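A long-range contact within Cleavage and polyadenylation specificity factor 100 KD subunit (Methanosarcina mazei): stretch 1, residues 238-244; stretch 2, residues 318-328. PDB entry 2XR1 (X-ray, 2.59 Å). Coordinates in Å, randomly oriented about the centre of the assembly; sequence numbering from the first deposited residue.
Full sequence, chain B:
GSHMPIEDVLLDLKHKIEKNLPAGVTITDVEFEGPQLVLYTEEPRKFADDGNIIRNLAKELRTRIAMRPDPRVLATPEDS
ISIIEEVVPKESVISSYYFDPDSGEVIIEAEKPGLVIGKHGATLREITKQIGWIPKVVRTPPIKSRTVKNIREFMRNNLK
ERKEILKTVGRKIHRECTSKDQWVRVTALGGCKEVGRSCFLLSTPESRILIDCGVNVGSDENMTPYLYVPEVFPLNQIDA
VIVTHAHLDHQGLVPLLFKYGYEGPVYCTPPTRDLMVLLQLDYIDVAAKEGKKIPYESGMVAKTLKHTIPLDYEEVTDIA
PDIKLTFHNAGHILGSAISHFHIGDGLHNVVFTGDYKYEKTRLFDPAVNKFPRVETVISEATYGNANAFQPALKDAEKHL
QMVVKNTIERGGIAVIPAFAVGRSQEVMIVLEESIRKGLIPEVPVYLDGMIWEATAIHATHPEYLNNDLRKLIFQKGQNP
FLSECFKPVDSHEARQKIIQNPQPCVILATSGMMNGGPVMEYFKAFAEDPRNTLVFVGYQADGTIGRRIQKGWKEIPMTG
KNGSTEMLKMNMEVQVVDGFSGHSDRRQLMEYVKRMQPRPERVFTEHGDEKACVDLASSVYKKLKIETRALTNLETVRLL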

ATOM      1  N   ILE B 238     -14.087   2.913   0.137  1.00 41.17           N
ATOM      2  CA  ILE B 238     -14.075   2.391   1.483  1.00 37.67           C
ATOM      3  C   ILE B 238     -15.451   1.866   1.914  1.00 37.35           C
ATOM      4  O   ILE B 238     -16.381   2.625   2.092  1.00 37.98           O
ATOM      5  CB  ILE B 238     -13.601   3.422   2.533  1.00 36.12           C
ATOM      6  CG1 ILE B 238     -12.291   4.089   2.114  1.00 36.34           C
ATOM      7  CG2 ILE B 238     -13.415   2.731   3.826  1.00 31.15           C
ATOM      8  CD1 ILE B 238     -11.096   3.195   2.170  1.00 33.61           C
ATOM      9  N   ASP B 239     -15.539   0.563   2.160  1.00 36.19           N
ATOM     10  CA  ASP B 239     -16.767  -0.062   2.586  1.00 36.41           C
ATOM     11  C   ASP B 239     -17.240   0.371   3.981  1.00 34.18           C
ATOM     12  O   ASP B 239     -18.457   0.532   4.211  1.00 34.25           O
ATOM     13  CB  ASP B 239     -16.622  -1.572   2.508  1.00 36.76           C
ATOM     14  CG  ASP B 239     -16.476  -2.071   1.054  1.00 43.24           C
ATOM     15  OD1 ASP B 239     -15.582  -1.549   0.296  1.00 49.43           O
ATOM     16  OD2 ASP B 239     -17.281  -2.976   0.647  1.00 49.03           O
ATOM     17  N   ALA B 240     -16.300   0.560   4.910  1.00 31.54           N
ATOM     18  CA  ALA B 240     -16.670   0.929   6.286  1.00 29.79           C
ATOM     19  C   ALA B 240     -15.542   1.535   7.082  1.00 28.24           C
ATOM     20  O   ALA B 240     -14.394   1.387   6.767  1.00 28.37           O
ATOM     21  CB  ALA B 240     -17.212  -0.258   7.008  1.00 28.51           C
ATOM     22  N   VAL B 241     -15.904   2.250   8.122  1.00 27.64           N
ATOM     23  CA  VAL B 241     -14.961   2.752   9.087  1.00 26.64           C
ATOM     24  C   VAL B 241     -15.364   2.115  10.405  1.00 26.61           C
ATOM     25  O   VAL B 241     -16.537   2.118  10.752  1.00 26.99           O
ATOM     26  CB  VAL B 241     -14.976   4.318   9.144  1.00 27.64           C
ATOM     27  CG1 VAL B 241     -14.140   4.828  10.268  1.00 25.40           C
ATOM     28  CG2 VAL B 241     -14.454   4.912   7.783  1.00 26.00           C
ATOM     29  N   ILE B 242     -14.401   1.518  11.108  1.00 26.22           N
ATOM     30  CA  ILE B 242     -14.652   1.037  12.445  1.00 26.05           C
ATOM     31  C   ILE B 242     -13.966   1.944  13.459  1.00 25.91           C
ATOM     32  O   ILE B 242     -12.810   2.264  13.319  1.00 27.67           O
ATOM     33  CB  ILE B 242     -14.227  -0.414  12.591  1.00 25.48           C
ATOM     34  CG1 ILE B 242     -15.286  -1.321  11.951  1.00 27.73           C
ATOM     35  CG2 ILE B 242     -14.132  -0.819  14.049  1.00 24.47           C
ATOM     36  CD1 ILE B 242     -15.211  -1.464  10.481  1.00 25.94           C
ATOM     37  N   VAL B 243     -14.682   2.359  14.480  1.00 25.46           N
ATOM     38  CA  VAL B 243     -14.106   3.125  15.569  1.00 24.73           C
ATOM     39  C   VAL B 243     -14.033   2.175  16.773  1.00 24.41           C
ATOM     40  O   VAL B 243     -15.050   1.660  17.260  1.00 24.73           O
ATOM     41  CB  VAL B 243     -14.969   4.359  15.886  1.00 25.45           C
ATOM     42  CG1 VAL B 243     -14.432   5.077  17.071  1.00 25.10           C
ATOM     43  CG2 VAL B 243     -15.079   5.317  14.649  1.00 25.27           C
ATOM     44  N   THR B 244     -12.823   1.951  17.253  1.00 23.60           N
ATOM     45  CA  THR B 244     -12.592   0.975  18.293  1.00 23.22           C
ATOM     46  C   THR B 244     -13.008   1.509  19.663  1.00 24.17           C
ATOM     47  O   THR B 244     -13.508   0.750  20.486  1.00 24.93           O
ATOM     48  CB  THR B 244     -11.122   0.600  18.361  1.00 22.67           C
ATOM     49  OG1 THR B 244     -10.392   1.782  18.618  1.00 25.33           O
ATOM     50  CG2 THR B 244     -10.625  -0.006  17.075  1.00 20.11           C
ATOM     51  N   ASP B 318     -22.403  -8.719   9.239  1.00 33.78           N
ATOM     52  CA  ASP B 318     -21.905  -8.624   7.873  1.00 34.80           C
ATOM     53  C   ASP B 318     -21.697  -7.131   7.575  1.00 33.72           C
ATOM     54  O   ASP B 318     -22.662  -6.383   7.548  1.00 34.82           O
ATOM     55  CB  ASP B 318     -22.893  -9.200   6.855  1.00 37.50           C
ATOM     56  CG  ASP B 318     -23.294 -10.643   7.157  1.00 41.79           C
ATOM     57  OD1 ASP B 318     -22.377 -11.454   7.371  1.00 45.51           O
ATOM     58  OD2 ASP B 318     -24.521 -10.991   7.145  1.00 46.07           O
ATOM     59  N   ILE B 319     -20.443  -6.702   7.399  1.00 31.52           N
ATOM     60  CA  ILE B 319     -20.154  -5.337   6.996  1.00 30.78           C
ATOM     61  C   ILE B 319     -19.719  -5.201   5.531  1.00 31.56           C
ATOM     62  O   ILE B 319     -19.520  -4.096   5.043  1.00 30.70           O
ATOM     63  CB  ILE B 319     -19.123  -4.662   7.906  1.00 28.63           C
ATOM     64  CG1 ILE B 319     -17.790  -5.421   7.894  1.00 28.22           C
ATOM     65  CG2 ILE B 319     -19.743  -4.509   9.278  1.00 26.79           C
ATOM     66  CD1 ILE B 319     -16.686  -4.755   8.731  1.00 23.36           C
ATOM     67  N   ALA B 320     -19.582  -6.338   4.853  1.00 32.37           N
ATOM     68  CA  ALA B 320     -19.125  -6.390   3.485  1.00 32.88           C
ATOM     69  C   ALA B 320     -19.405  -7.776   2.921  1.00 34.29           C
ATOM     70  O   ALA B 320     -19.754  -8.697   3.635  1.00 33.71           O
ATOM     71  CB  ALA B 320     -17.650  -6.049   3.403  1.00 31.03           C
ATOM     72  N   PRO B 321     -19.302  -7.926   1.606  1.00 36.67           N
ATOM     73  CA  PRO B 321     -19.680  -9.222   1.048  1.00 38.55           C
ATOM     74  C   PRO B 321     -18.835 -10.385   1.596  1.00 37.73           C
ATOM     75  O   PRO B 321     -19.224 -11.524   1.487  1.00 38.91           O
ATOM     76  CB  PRO B 321     -19.424  -9.051  -0.448  1.00 40.63           C
ATOM     77  CG  PRO B 321     -19.418  -7.582  -0.687  1.00 40.28           C
ATOM     78  CD  PRO B 321     -18.978  -6.932   0.572  1.00 37.58           C
ATOM     79  N   ASP B 322     -17.672 -10.094   2.160  1.00 35.71           N
ATOM     80  CA  ASP B 322     -16.789 -11.154   2.609  1.00 35.48           C
ATOM     81  C   ASP B 322     -16.182 -10.876   3.958  1.00 32.74           C
ATOM     82  O   ASP B 322     -15.186 -11.480   4.303  1.00 32.13           O
ATOM     83  CB  ASP B 322     -15.684 -11.397   1.579  1.00 36.72           C
ATOM     84  CG  ASP B 322     -14.797 -10.136   1.299  1.00 38.18           C
ATOM     85  OD1 ASP B 322     -15.113  -8.979   1.711  1.00 38.12           O
ATOM     86  OD2 ASP B 322     -13.751 -10.325   0.659  1.00 40.39           O
ATOM     87  N   ILE B 323     -16.777  -9.972   4.727  1.00 31.23           N
ATOM     88  CA  ILE B 323     -16.247  -9.650   6.036  1.00 29.36           C
ATOM     89  C   ILE B 323     -17.345  -9.571   7.075  1.00 28.75           C
ATOM     90  O   ILE B 323     -18.322  -8.875   6.861  1.00 29.18           O
ATOM     91  CB  ILE B 323     -15.450  -8.342   6.033  1.00 28.01           C
ATOM     92  CG1 ILE B 323     -14.378  -8.379   4.956  1.00 28.45           C
ATOM     93  CG2 ILE B 323     -14.795  -8.123   7.396  1.00 25.32           C
ATOM     94  CD1 ILE B 323     -13.550  -7.158   4.932  1.00 27.70           C
ATOM     95  N   LYS B 324     -17.174 -10.321   8.163  1.00 27.98           N
ATOM     96  CA  LYS B 324     -18.065 -10.254   9.309  1.00 28.66           C
ATOM     97  C   LYS B 324     -17.297  -9.706  10.478  1.00 26.70           C
ATOM     98  O   LYS B 324     -16.199 -10.155  10.746  1.00 26.31           O
ATOM     99  CB  LYS B 324     -18.570 -11.635   9.685  1.00 29.93           C
ATOM    100  CG  LYS B 324     -19.639 -12.133   8.803  1.00 33.49           C
ATOM    101  CD  LYS B 324     -20.179 -13.437   9.316  1.00 37.87           C
ATOM    102  CE  LYS B 324     -21.115 -14.126   8.286  1.00 42.67           C
ATOM    103  NZ  LYS B 324     -20.516 -14.128   6.908  1.00 44.96           N
ATOM    104  N   LEU B 325     -17.892  -8.764  11.180  1.00 26.06           N
ATOM    105  CA  LEU B 325     -17.272  -8.082  12.319  1.00 24.85           C
ATOM    106  C   LEU B 325     -18.011  -8.416  13.608  1.00 25.59           C
ATOM    107  O   LEU B 325     -19.248  -8.494  13.620  1.00 25.70           O
ATOM    108  CB  LEU B 325     -17.349  -6.573  12.120  1.00 23.99           C
ATOM    109  CG  LEU B 325     -17.043  -5.696  13.350  1.00 23.41           C
ATOM    110  CD1 LEU B 325     -15.584  -5.850  13.811  1.00 17.88           C
ATOM    111  CD2 LEU B 325     -17.387  -4.204  13.104  1.00 20.46           C
ATOM    112  N   THR B 326     -17.228  -8.637  14.676  1.00 26.11           N
ATOM    113  CA  THR B 326     -17.751  -8.816  16.041  1.00 26.46           C
ATOM    114  C   THR B 326     -16.952  -7.982  17.025  1.00 25.65           C
ATOM    115  O   THR B 326     -15.721  -8.126  17.121  1.00 24.94           O
ATOM    116  CB  THR B 326     -17.655 -10.239  16.544  1.00 27.31           C
ATOM    117  OG1 THR B 326     -17.880 -11.170  15.489  1.00 31.37           O
ATOM    118  CG2 THR B 326     -18.689 -10.482  17.664  1.00 28.14           C
ATOM    119  N   PHE B 327     -17.635  -7.147  17.789  1.00 25.49           N
ATOM    120  CA  PHE B 327     -16.942  -6.415  18.838  1.00 25.18           C
ATOM    121  C   PHE B 327     -16.946  -7.207  20.138  1.00 26.44           C
ATOM    122  O   PHE B 327     -17.897  -7.939  20.420  1.00 28.18           O
ATOM    123  CB  PHE B 327     -17.632  -5.083  19.100  1.00 25.55           C
ATOM    124  CG  PHE B 327     -17.443  -4.054  18.021  1.00 23.52           C
ATOM    125  CD1 PHE B 327     -16.189  -3.785  17.493  1.00 23.49           C
ATOM    126  CD2 PHE B 327     -18.525  -3.307  17.595  1.00 24.07           C
ATOM    127  CE1 PHE B 327     -16.033  -2.812  16.523  1.00 24.00           C
ATOM    128  CE2 PHE B 327     -18.388  -2.292  16.647  1.00 24.35           C
ATOM    129  CZ  PHE B 327     -17.162  -2.044  16.115  1.00 24.85           C
ATOM    130  N   HIS B 328     -15.887  -7.063  20.937  1.00 26.27           N
ATOM    131  CA  HIS B 328     -15.820  -7.686  22.257  1.00 26.51           C
ATOM    132  C   HIS B 328     -15.264  -6.674  23.256  1.00 26.04           C
ATOM    133  O   HIS B 328     -14.606  -5.729  22.883  1.00 24.71           O
ATOM    134  CB  HIS B 328     -14.917  -8.908  22.255  1.00 26.21           C
ATOM    135  CG  HIS B 328     -15.320  -9.998  21.307  1.00 28.57           C
ATOM    136  ND1 HIS B 328     -16.005 -11.129  21.713  1.00 32.82           N
ATOM    137  CD2 HIS B 328     -15.027 -10.192  19.999  1.00 29.62           C
ATOM    138  CE1 HIS B 328     -16.158 -11.945  20.685  1.00 34.15           C
ATOM    139  NE2 HIS B 328     -15.576 -11.398  19.630  1.00 32.26           N
TER

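The two stretches meet mainly through side chains. No hydrogen bond or salt bridge links them, and their backbones stay well apart. The CA atoms of Asp239 and Ala320 lie 6.8 Å from each other, and those of Ile242 and Leu325 lie 9.5 Å apart. That spacing is too wide for the two backbones to pair as neighbouring strands. It leaves room for side chains in between, and together the stretches bury 263 Å² against one another.

Stretch 2 is held in shape by its own bonds. A strand that runs into stretch 2 at Asp318 is followed by a tight turn through Pro321 and Asp322, and a second strand begins at Ile323. Ile319 N donates to Ile323 O at 3.1 Å. Two weak bonds add to this: Ala320 N to Ile323 O at 3.5 Å, and Ile323 N to Ala320 O at 3.4 Å. A salt bridge between Lys324 NZ and Asp318 OD1, 3.3 Å long, also ties the two segments together. Neither of these charged residues touches stretch 1.

Ile242 is the centre of the contact and has the largest covered area. Its CA-to-CB bond points toward stretch 2, and it meets three apolar partners. Ile242 CD1 lies 4.0 Å from Ile319 CD1. Ile242 CG1 lies 3.7 Å from Leu325 CD2. Ile242 CG2 lies 3.7 Å from Phe327 CE1. These are van der Waals distances. All four side chains are buried, so the packing keeps hydrocarbon away from water.

Ile319 is next in covered area. Its side chain has chi1 p and chi2 t, and its CD1 reaches the tip of Ile242. Because Ile319 lies before the turn and Leu325 and Phe327 after it, Ile242 touches both segments of stretch 2.

Phe327 extends the apolar patch. The methyl Ile242 CG2 sits at the edge of its ring, near the ring plane, so this is not a stack on the face. Val243 adds only a loose backbone contact, with its O atom 4.4 Å from Phe327 CZ. Its CA-to-CB bond points away from stretch 2.

Asp239 covers nearly as much surface as Phe327, but its chemistry differs. Its CA-to-CB bond points toward stretch 2. Asp239 OD2 lies 4.1 Å from Ala320 CB and 4.3 Å from Pro321 CD. Both neighbours are carbon atoms, so the contact is packing without a polar bond. OD2 is not left without a partner: it is hydrogen-bonded elsewhere in the structure.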